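Local coordinates for gala protein type 1, 3 or 4 (Legionella pneumophila subsp. pneumophila, PDB 4XA9), which is a leucine-rich repeat protein that may bind small GTPases and activate their GTP hydrolysis, at residues R28-Q40 with V60-L72. Residues are numbered along the deposited sequence; the frame is centred on the assembly and turned at random.
Sequences RDNDIPLLCEFLQ and VKLFVNKTSVSSL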
ATOM      1  N   ARG A  28      12.464  12.600 -15.317  1.00 22.73           N
ATOM      2  CA  ARG A  28      11.475  12.914 -16.330  1.00 20.92           C
ATOM      3  C   ARG A  28      11.793  12.204 -17.624  1.00 17.24           C
ATOM      4  O   ARG A  28      12.797  11.489 -17.726  1.00 16.76           O
ATOM      5  CB  ARG A  28      11.390  14.423 -16.556  1.00 26.85           C
ATOM      6  CG  ARG A  28      10.902  15.179 -15.328  1.00 35.24           C
ATOM      7  CD  ARG A  28      10.490  16.595 -15.671  1.00 42.33           C
ATOM      8  NE  ARG A  28      11.623  17.428 -16.067  1.00 49.89           N
ATOM      9  CZ  ARG A  28      12.261  18.264 -15.251  1.00 50.38           C
ATOM     10  NH1 ARG A  28      11.874  18.386 -13.987  1.00 46.53           N
ATOM     11  NH2 ARG A  28      13.282  18.983 -15.701  1.00 49.69           N
ATOM     12  N   ASP A  29      10.935  12.406 -18.616  1.00 19.37           N
ATOM     13  CA  ASP A  29      11.098  11.737 -19.895  1.00 23.95           C
ATOM     14  C   ASP A  29      12.460  12.009 -20.522  1.00 25.52           C
ATOM     15  O   ASP A  29      13.061  11.106 -21.095  1.00 24.84           O
ATOM     16  CB  ASP A  29       9.992  12.155 -20.856  1.00 24.24           C
ATOM     17  CG  ASP A  29       8.623  11.743 -20.371  1.00 24.88           C
ATOM     18  OD1 ASP A  29       8.532  10.809 -19.545  1.00 22.53           O
ATOM     19  OD2 ASP A  29       7.633  12.357 -20.815  1.00 26.53           O
ATOM     20  N   ASN A  30      12.941  13.223 -20.387  1.00 29.17           N
ATOM     21  CA  ASN A  30      14.195  13.635 -20.962  1.00 28.07           C
ATOM     22  C   ASN A  30      15.399  12.978 -20.360  1.00 23.99           C
ATOM     23  O   ASN A  30      16.436  13.111 -20.886  1.00 21.90           O
ATOM     24  CB  ASN A  30      14.338  15.137 -20.937  1.00 31.96           C
ATOM     25  CG  ASN A  30      13.514  15.799 -22.012  1.00 39.95           C
ATOM     26  OD1 ASN A  30      13.197  15.189 -23.005  1.00 42.16           O
ATOM     27  ND2 ASN A  30      13.133  17.045 -21.792  1.00 37.81           N
ATOM     28  N   ASP A  31      15.230  12.313 -19.231  1.00 19.06           N
ATOM     29  CA  ASP A  31      16.336  11.639 -18.551  1.00 20.80           C
ATOM     30  C   ASP A  31      16.495  10.215 -19.065  1.00 20.50           C
ATOM     31  O   ASP A  31      17.480   9.537 -18.767  1.00 19.19           O
ATOM     32  CB  ASP A  31      16.128  11.616 -17.037  1.00 23.37           C
ATOM     33  CG  ASP A  31      16.172  12.999 -16.426  1.00 23.19           C
ATOM     34  OD1 ASP A  31      17.271  13.597 -16.385  1.00 21.32           O
ATOM     35  OD2 ASP A  31      15.113  13.477 -15.970  1.00 22.10           O
ATOM     36  N   ILE A  32      15.523   9.759 -19.842  1.00 19.33           N
ATOM     37  CA  ILE A  32      15.517   8.365 -20.279  1.00 18.62           C
ATOM     38  C   ILE A  32      16.656   8.037 -21.261  1.00 20.49           C
ATOM     39  O   ILE A  32      17.283   6.986 -21.120  1.00 22.90           O
ATOM     40  CB  ILE A  32      14.147   7.980 -20.889  1.00 16.46           C
ATOM     41  CG1 ILE A  32      13.028   8.193 -19.860  1.00 19.26           C
ATOM     42  CG2 ILE A  32      14.150   6.527 -21.355  1.00 17.88           C
ATOM     43  CD1 ILE A  32      13.175   7.350 -18.596  1.00 19.54           C
ATOM     44  N   PRO A  33      16.951   8.927 -22.242  1.00 20.72           N
ATOM     45  CA  PRO A  33      18.099   8.616 -23.113  1.00 19.51           C
ATOM     46  C   PRO A  33      19.415   8.360 -22.377  1.00 20.53           C
ATOM     47  O   PRO A  33      20.101   7.400 -22.718  1.00 20.60           O
ATOM     48  CB  PRO A  33      18.213   9.866 -23.997  1.00 18.95           C
ATOM     49  CG  PRO A  33      16.814  10.355 -24.102  1.00 19.12           C
ATOM     50  CD  PRO A  33      16.224  10.119 -22.726  1.00 20.23           C
ATOM     51  N   LEU A  34      19.762   9.186 -21.393  1.00 20.95           N
ATOM     52  CA  LEU A  34      20.987   8.955 -20.623  1.00 18.82           C
ATOM     53  C   LEU A  34      20.923   7.615 -19.902  1.00 17.38           C
ATOM     54  O   LEU A  34      21.884   6.846 -19.913  1.00 17.59           O
ATOM     55  CB  LEU A  34      21.225  10.083 -19.616  1.00 17.89           C
ATOM     56  CG  LEU A  34      22.426   9.903 -18.682  1.00 19.71           C
ATOM     57  CD1 LEU A  34      23.719   9.777 -19.478  1.00 21.07           C
ATOM     58  CD2 LEU A  34      22.517  11.070 -17.716  1.00 20.35           C
ATOM     59  N   LEU A  35      19.787   7.348 -19.268  1.00 17.92           N
ATOM     60  CA  LEU A  35      19.552   6.059 -18.623  1.00 18.74           C
ATOM     61  C   LEU A  35      19.847   4.876 -19.557  1.00 21.63           C
ATOM     62  O   LEU A  35      20.600   3.965 -19.201  1.00 19.54           O
ATOM     63  CB  LEU A  35      18.106   5.980 -18.136  1.00 19.83           C
ATOM     64  CG  LEU A  35      17.655   4.602 -17.662  1.00 21.49           C
ATOM     65  CD1 LEU A  35      18.418   4.220 -16.396  1.00 17.05           C
ATOM     66  CD2 LEU A  35      16.151   4.577 -17.434  1.00 22.02           C
ATOM     67  N   CYS A  36      19.254   4.896 -20.751  1.00 17.72           N
ATOM     68  CA  CYS A  36      19.422   3.793 -21.696  1.00 20.67           C
ATOM     69  C   CYS A  36      20.860   3.665 -22.171  1.00 23.49           C
ATOM     70  O   CYS A  36      21.343   2.562 -22.424  1.00 20.13           O
ATOM     71  CB  CYS A  36      18.491   3.965 -22.896  1.00 19.48           C
ATOM     72  SG  CYS A  36      16.742   3.805 -22.466  1.00 24.46           S
ATOM     73  N   GLU A  37      21.542   4.798 -22.295  1.00 22.44           N
ATOM     74  CA  GLU A  37      22.945   4.790 -22.670  1.00 24.38           C
ATOM     75  C   GLU A  37      23.764   4.049 -21.629  1.00 20.56           C
ATOM     76  O   GLU A  37      24.607   3.214 -21.958  1.00 21.36           O
ATOM     77  CB  GLU A  37      23.468   6.215 -22.831  1.00 28.01           C
ATOM     78  CG  GLU A  37      23.974   6.500 -24.210  1.00 30.89           C
ATOM     79  CD  GLU A  37      24.787   7.772 -24.281  1.00 29.74           C
ATOM     80  OE1 GLU A  37      24.560   8.684 -23.452  1.00 27.43           O
ATOM     81  OE2 GLU A  37      25.663   7.841 -25.168  1.00 29.98           O
ATOM     82  N   PHE A  38      23.507   4.356 -20.363  1.00 19.83           N
ATOM     83  CA  PHE A  38      24.205   3.699 -19.270  1.00 18.96           C
ATOM     84  C   PHE A  38      23.908   2.199 -19.250  1.00 21.71           C
ATOM     85  O   PHE A  38      24.809   1.387 -19.027  1.00 22.95           O
ATOM     86  CB  PHE A  38      23.823   4.342 -17.935  1.00 17.30           C
ATOM     87  CG  PHE A  38      24.571   3.792 -16.755  1.00 19.11           C
ATOM     88  CD1 PHE A  38      25.825   4.291 -16.416  1.00 20.43           C
ATOM     89  CD2 PHE A  38      24.018   2.793 -15.971  1.00 18.81           C
ATOM     90  CE1 PHE A  38      26.514   3.795 -15.330  1.00 21.48           C
ATOM     91  CE2 PHE A  38      24.701   2.290 -14.886  1.00 20.46           C
ATOM     92  CZ  PHE A  38      25.955   2.793 -14.563  1.00 20.73           C
ATOM     93  N   LEU A  39      22.650   1.835 -19.484  1.00 18.76           N
ATOM     94  CA  LEU A  39      22.253   0.423 -19.490  1.00 19.05           C
ATOM     95  C   LEU A  39      22.886  -0.324 -20.661  1.00 22.72           C
ATOM     96  O   LEU A  39      23.273  -1.479 -20.522  1.00 19.66           O
ATOM     97  CB  LEU A  39      20.732   0.288 -19.538  1.00 15.50           C
ATOM     98  CG  LEU A  39      19.992   0.746 -18.274  1.00 16.96           C
ATOM     99  CD1 LEU A  39      18.497   0.828 -18.538  1.00 16.51           C
ATOM    100  CD2 LEU A  39      20.275  -0.190 -17.103  1.00 16.83           C
ATOM    101  N   GLN A  40      22.998   0.341 -21.809  1.00 23.66           N
ATOM    102  CA  GLN A  40      23.637  -0.261 -22.981  1.00 24.82           C
ATOM    103  C   GLN A  40      25.130  -0.482 -22.750  1.00 24.12           C
ATOM    104  O   GLN A  40      25.714  -1.427 -23.283  1.00 21.52           O
ATOM    105  CB  GLN A  40      23.411   0.613 -24.215  1.00 23.44           C
ATOM    106  CG  GLN A  40      21.990   0.527 -24.738  1.00 24.67           C
ATOM    107  CD  GLN A  40      21.655   1.632 -25.709  1.00 28.91           C
ATOM    108  OE1 GLN A  40      22.354   2.648 -25.779  1.00 31.14           O
ATOM    109  NE2 GLN A  40      20.582   1.442 -26.473  1.00 27.44           N
ATOM    110  N   VAL A  60       8.463   6.307 -21.727  1.00 20.66           N
ATOM    111  CA  VAL A  60       8.369   4.897 -22.076  1.00 18.74           C
ATOM    112  C   VAL A  60       8.771   4.673 -23.534  1.00 16.40           C
ATOM    113  O   VAL A  60       9.517   3.743 -23.840  1.00 21.60           O
ATOM    114  CB  VAL A  60       6.951   4.353 -21.843  1.00 20.78           C
ATOM    115  CG1 VAL A  60       6.823   2.940 -22.398  1.00 23.27           C
ATOM    116  CG2 VAL A  60       6.614   4.373 -20.358  1.00 19.70           C
ATOM    117  N   LYS A  61       8.285   5.532 -24.430  1.00 22.28           N
ATOM    118  CA  LYS A  61       8.650   5.444 -25.851  1.00 25.47           C
ATOM    119  C   LYS A  61      10.157   5.518 -26.058  1.00 24.35           C
ATOM    120  O   LYS A  61      10.690   4.944 -27.008  1.00 21.89           O
ATOM    121  CB  LYS A  61       7.971   6.551 -26.663  1.00 27.77           C
ATOM    122  CG  LYS A  61       6.477   6.353 -26.856  1.00 32.86           C
ATOM    123  CD  LYS A  61       5.894   7.410 -27.777  1.00 38.10           C
ATOM    124  CE  LYS A  61       4.419   7.145 -28.047  1.00 42.82           C
ATOM    125  NZ  LYS A  61       3.836   8.169 -28.958  1.00 45.12           N
ATOM    126  N   LEU A  62      10.834   6.237 -25.166  1.00 19.94           N
ATOM    127  CA  LEU A  62      12.279   6.406 -25.245  1.00 18.39           C
ATOM    128  C   LEU A  62      13.008   5.237 -24.618  1.00 19.53           C
ATOM    129  O   LEU A  62      14.214   5.077 -24.797  1.00 19.26           O
ATOM    130  CB  LEU A  62      12.697   7.710 -24.562  1.00 20.39           C
ATOM    131  CG  LEU A  62      12.156   8.958 -25.260  1.00 25.01           C
ATOM    132  CD1 LEU A  62      12.520  10.221 -24.501  1.00 26.99           C
ATOM    133  CD2 LEU A  62      12.697   9.012 -26.683  1.00 27.01           C
ATOM    134  N   PHE A  63      12.277   4.419 -23.870  1.00 18.52           N
ATOM    135  CA  PHE A  63      12.899   3.314 -23.160  1.00 18.25           C
ATOM    136  C   PHE A  63      12.740   1.978 -23.872  1.00 19.47           C
ATOM    137  O   PHE A  63      13.658   1.158 -23.885  1.00 20.60           O
ATOM    138  CB  PHE A  63      12.322   3.197 -21.748  1.00 19.02           C
ATOM    139  CG  PHE A  63      12.839   2.013 -20.995  1.00 18.83           C
ATOM    140  CD1 PHE A  63      14.077   2.068 -20.373  1.00 20.22           C
ATOM    141  CD2 PHE A  63      12.100   0.845 -20.915  1.00 21.05           C
ATOM    142  CE1 PHE A  63      14.570   0.983 -19.685  1.00 25.67           C
ATOM    143  CE2 PHE A  63      12.587  -0.252 -20.226  1.00 25.27           C
ATOM    144  CZ  PHE A  63      13.824  -0.186 -19.612  1.00 26.72           C
ATOM    145  N   VAL A  64      11.562   1.755 -24.442  1.00 20.79           N
ATOM    146  CA  VAL A  64      11.192   0.428 -24.929  1.00 18.67           C
ATOM    147  C   VAL A  64      12.102  -0.078 -26.048  1.00 18.56           C
ATOM    148  O   VAL A  64      12.430   0.658 -26.989  1.00 16.83           O
ATOM    149  CB  VAL A  64       9.723   0.423 -25.384  1.00 22.99           C
ATOM    150  CG1 VAL A  64       9.406  -0.812 -26.213  1.00 25.20           C
ATOM    151  CG2 VAL A  64       8.813   0.480 -24.151  1.00 24.31           C
ATOM    152  N   ASN A  65      12.532  -1.335 -25.904  1.00 18.04           N
ATOM    153  CA  ASN A  65      13.400  -2.010 -26.869  1.00 21.00           C
ATOM    154  C   ASN A  65      14.750  -1.318 -27.066  1.00 24.57           C
ATOM    155  O   ASN A  65      15.368  -1.433 -28.124  1.00 23.80           O
ATOM    156  CB  ASN A  65      12.671  -2.160 -28.210  1.00 20.13           C
ATOM    157  CG  ASN A  65      11.538  -3.169 -28.136  1.00 19.91           C
ATOM    158  OD1 ASN A  65      11.692  -4.234 -27.543  1.00 18.57           O
ATOM    159  ND2 ASN A  65      10.385  -2.822 -28.705  1.00 17.47           N
ATOM    160  N   LYS A  66      15.209  -0.615 -26.033  1.00 24.12           N
ATOM    161  CA  LYS A  66      16.530   0.012 -26.044  1.00 26.81           C
ATOM    162  C   LYS A  66      17.556  -0.868 -25.345  1.00 22.96           C
ATOM    163  O   LYS A  66      18.744  -0.802 -25.637  1.00 19.31           O
ATOM    164  CB  LYS A  66      16.490   1.382 -25.355  1.00 28.49           C
ATOM    165  CG  LYS A  66      15.756   2.453 -26.126  1.00 30.19           C
ATOM    166  CD  LYS A  66      16.680   3.100 -27.141  1.00 32.34           C
ATOM    167  CE  LYS A  66      15.928   4.073 -28.040  1.00 34.39           C
ATOM    168  NZ  LYS A  66      15.350   5.214 -27.285  1.00 34.08           N
ATOM    169  N   THR A  67      17.081  -1.674 -24.401  1.00 17.65           N
ATOM    170  CA  THR A  67      17.952  -2.405 -23.488  1.00 21.35           C
ATOM    171  C   THR A  67      17.507  -3.859 -23.352  1.00 24.07           C
ATOM    172  O   THR A  67      16.478  -4.251 -23.899  1.00 24.29           O
ATOM    173  CB  THR A  67      17.959  -1.767 -22.080  1.00 19.02           C
ATOM    174  OG1 THR A  67      16.735  -2.083 -21.406  1.00 17.03           O
ATOM    175  CG2 THR A  67      18.095  -0.248 -22.169  1.00 20.45           C
ATOM    176  N   SER A  68      18.272  -4.649 -22.605  1.00 24.99           N
ATOM    177  CA  SER A  68      17.908  -6.041 -22.358  0.53 26.40           C
ATOM    178  C   SER A  68      17.292  -6.220 -20.968  1.00 24.95           C
ATOM    179  O   SER A  68      17.232  -7.335 -20.442  1.00 23.94           O
ATOM    180  CB  SER A  68      19.127  -6.952 -22.524  0.53 26.79           C
ATOM    181  OG  SER A  68      19.577  -6.953 -23.870  0.53 26.62           O
ATOM    182  N   VAL A  69      16.837  -5.117 -20.380  1.00 16.64           N
ATOM    183  CA  VAL A  69      16.131  -5.165 -19.104  1.00 17.58           C
ATOM    184  C   VAL A  69      14.892  -6.052 -19.219  1.00 16.49           C
ATOM    185  O   VAL A  69      14.055  -5.844 -20.099  1.00 15.23           O
ATOM    186  CB  VAL A  69      15.726  -3.758 -18.644  1.00 18.98           C
ATOM    187  CG1 VAL A  69      14.642  -3.831 -17.568  1.00 20.20           C
ATOM    188  CG2 VAL A  69      16.949  -3.008 -18.136  1.00 15.64           C
ATOM    189  N   SER A  70      14.790  -7.051 -18.350  1.00 15.58           N
ATOM    190  CA  SER A  70      13.682  -8.007 -18.408  1.00 16.30           C
ATOM    191  C   SER A  70      12.771  -7.872 -17.205  1.00 17.32           C
ATOM    192  O   SER A  70      11.656  -8.393 -17.188  1.00 14.37           O
ATOM    193  CB  SER A  70      14.204  -9.438 -18.480  1.00 18.69           C
ATOM    194  OG  SER A  70      14.780  -9.810 -17.243  1.00 20.92           O
ATOM    195  N   SER A  71      13.267  -7.186 -16.185  1.00 16.19           N
ATOM    196  CA  SER A  71      12.483  -6.928 -14.990  1.00 17.09           C
ATOM    197  C   SER A  71      12.447  -5.431 -14.759  1.00 17.32           C
ATOM    198  O   SER A  71      13.483  -4.815 -14.502  1.00 15.42           O
ATOM    199  CB  SER A  71      13.075  -7.653 -13.777  1.00 16.64           C
ATOM    200  OG  SER A  71      12.296  -7.412 -12.624  1.00 19.24           O
ATOM    201  N   LEU A  72      11.258  -4.852 -14.876  1.00 12.57           N
ATOM    202  CA  LEU A  72      11.112  -3.407 -14.808  1.00 14.73           C
ATOM    203  C   LEU A  72      10.087  -3.003 -13.761  1.00 14.59           C
ATOM    204  O   LEU A  72       8.931  -3.429 -13.807  1.00 15.68           O
ATOM    205  CB  LEU A  72      10.706  -2.832 -16.175  1.00 14.34           C
ATOM    206  CG  LEU A  72      10.340  -1.342 -16.120  1.00 18.40           C
ATOM    207  CD1 LEU A  72      11.570  -0.491 -15.796  1.00 18.09           C
ATOM    208  CD2 LEU A  72       9.667  -0.864 -17.407  1.00 18.17           C
TER
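Ile32, Cys36 and Gln40, one turn apart on helix 32-41, follow the end of helix 57-63 and the loop after it, with CA atoms 6.2 Å apart at Ile32 and Leu62 and 6.1 Å at Gln40 and Thr67. A type II turn from Phe63 to Lys66 carries the chain from helix 57-63 into the loop. Phe63 is a knob in a hole made by Ile32, Leu35, Cys36 and Leu39. Its CG lies anti to the backbone N (chi1 175°), which carries the ring in between the helix and the sheet. Leu39 CD1 meets the ring edge, 4.1 Å from Phe63 CE1. Cys36 SG approaches obliquely, 3.8 Å from Phe63 CD1. Such packing of successive helices is part of the leucine-rich repeat solenoid, with the parallel strands behind the helices; Leu48 of strand 47-49 touches Phe63, Leu39 and Val69 from there. Ile32 CG2 rests on Leu62 CB at 3.7 Å. Leu62 CD1 reaches on to Pro33 CD. Beyond the turn, Thr67 CG2 packs on Leu39 CB, while Thr67 OG1 accepts from Val69 N in an ST turn. At the solvent-exposed Gln40, the extended side chain gives a nearly straight hydrogen bond from NE2 to Lys66 O (3.0 Å, 161°). Lys66 bends back over its own segment, and its NZ hydrogen-bonds to Leu62 O from above the carbonyl plane.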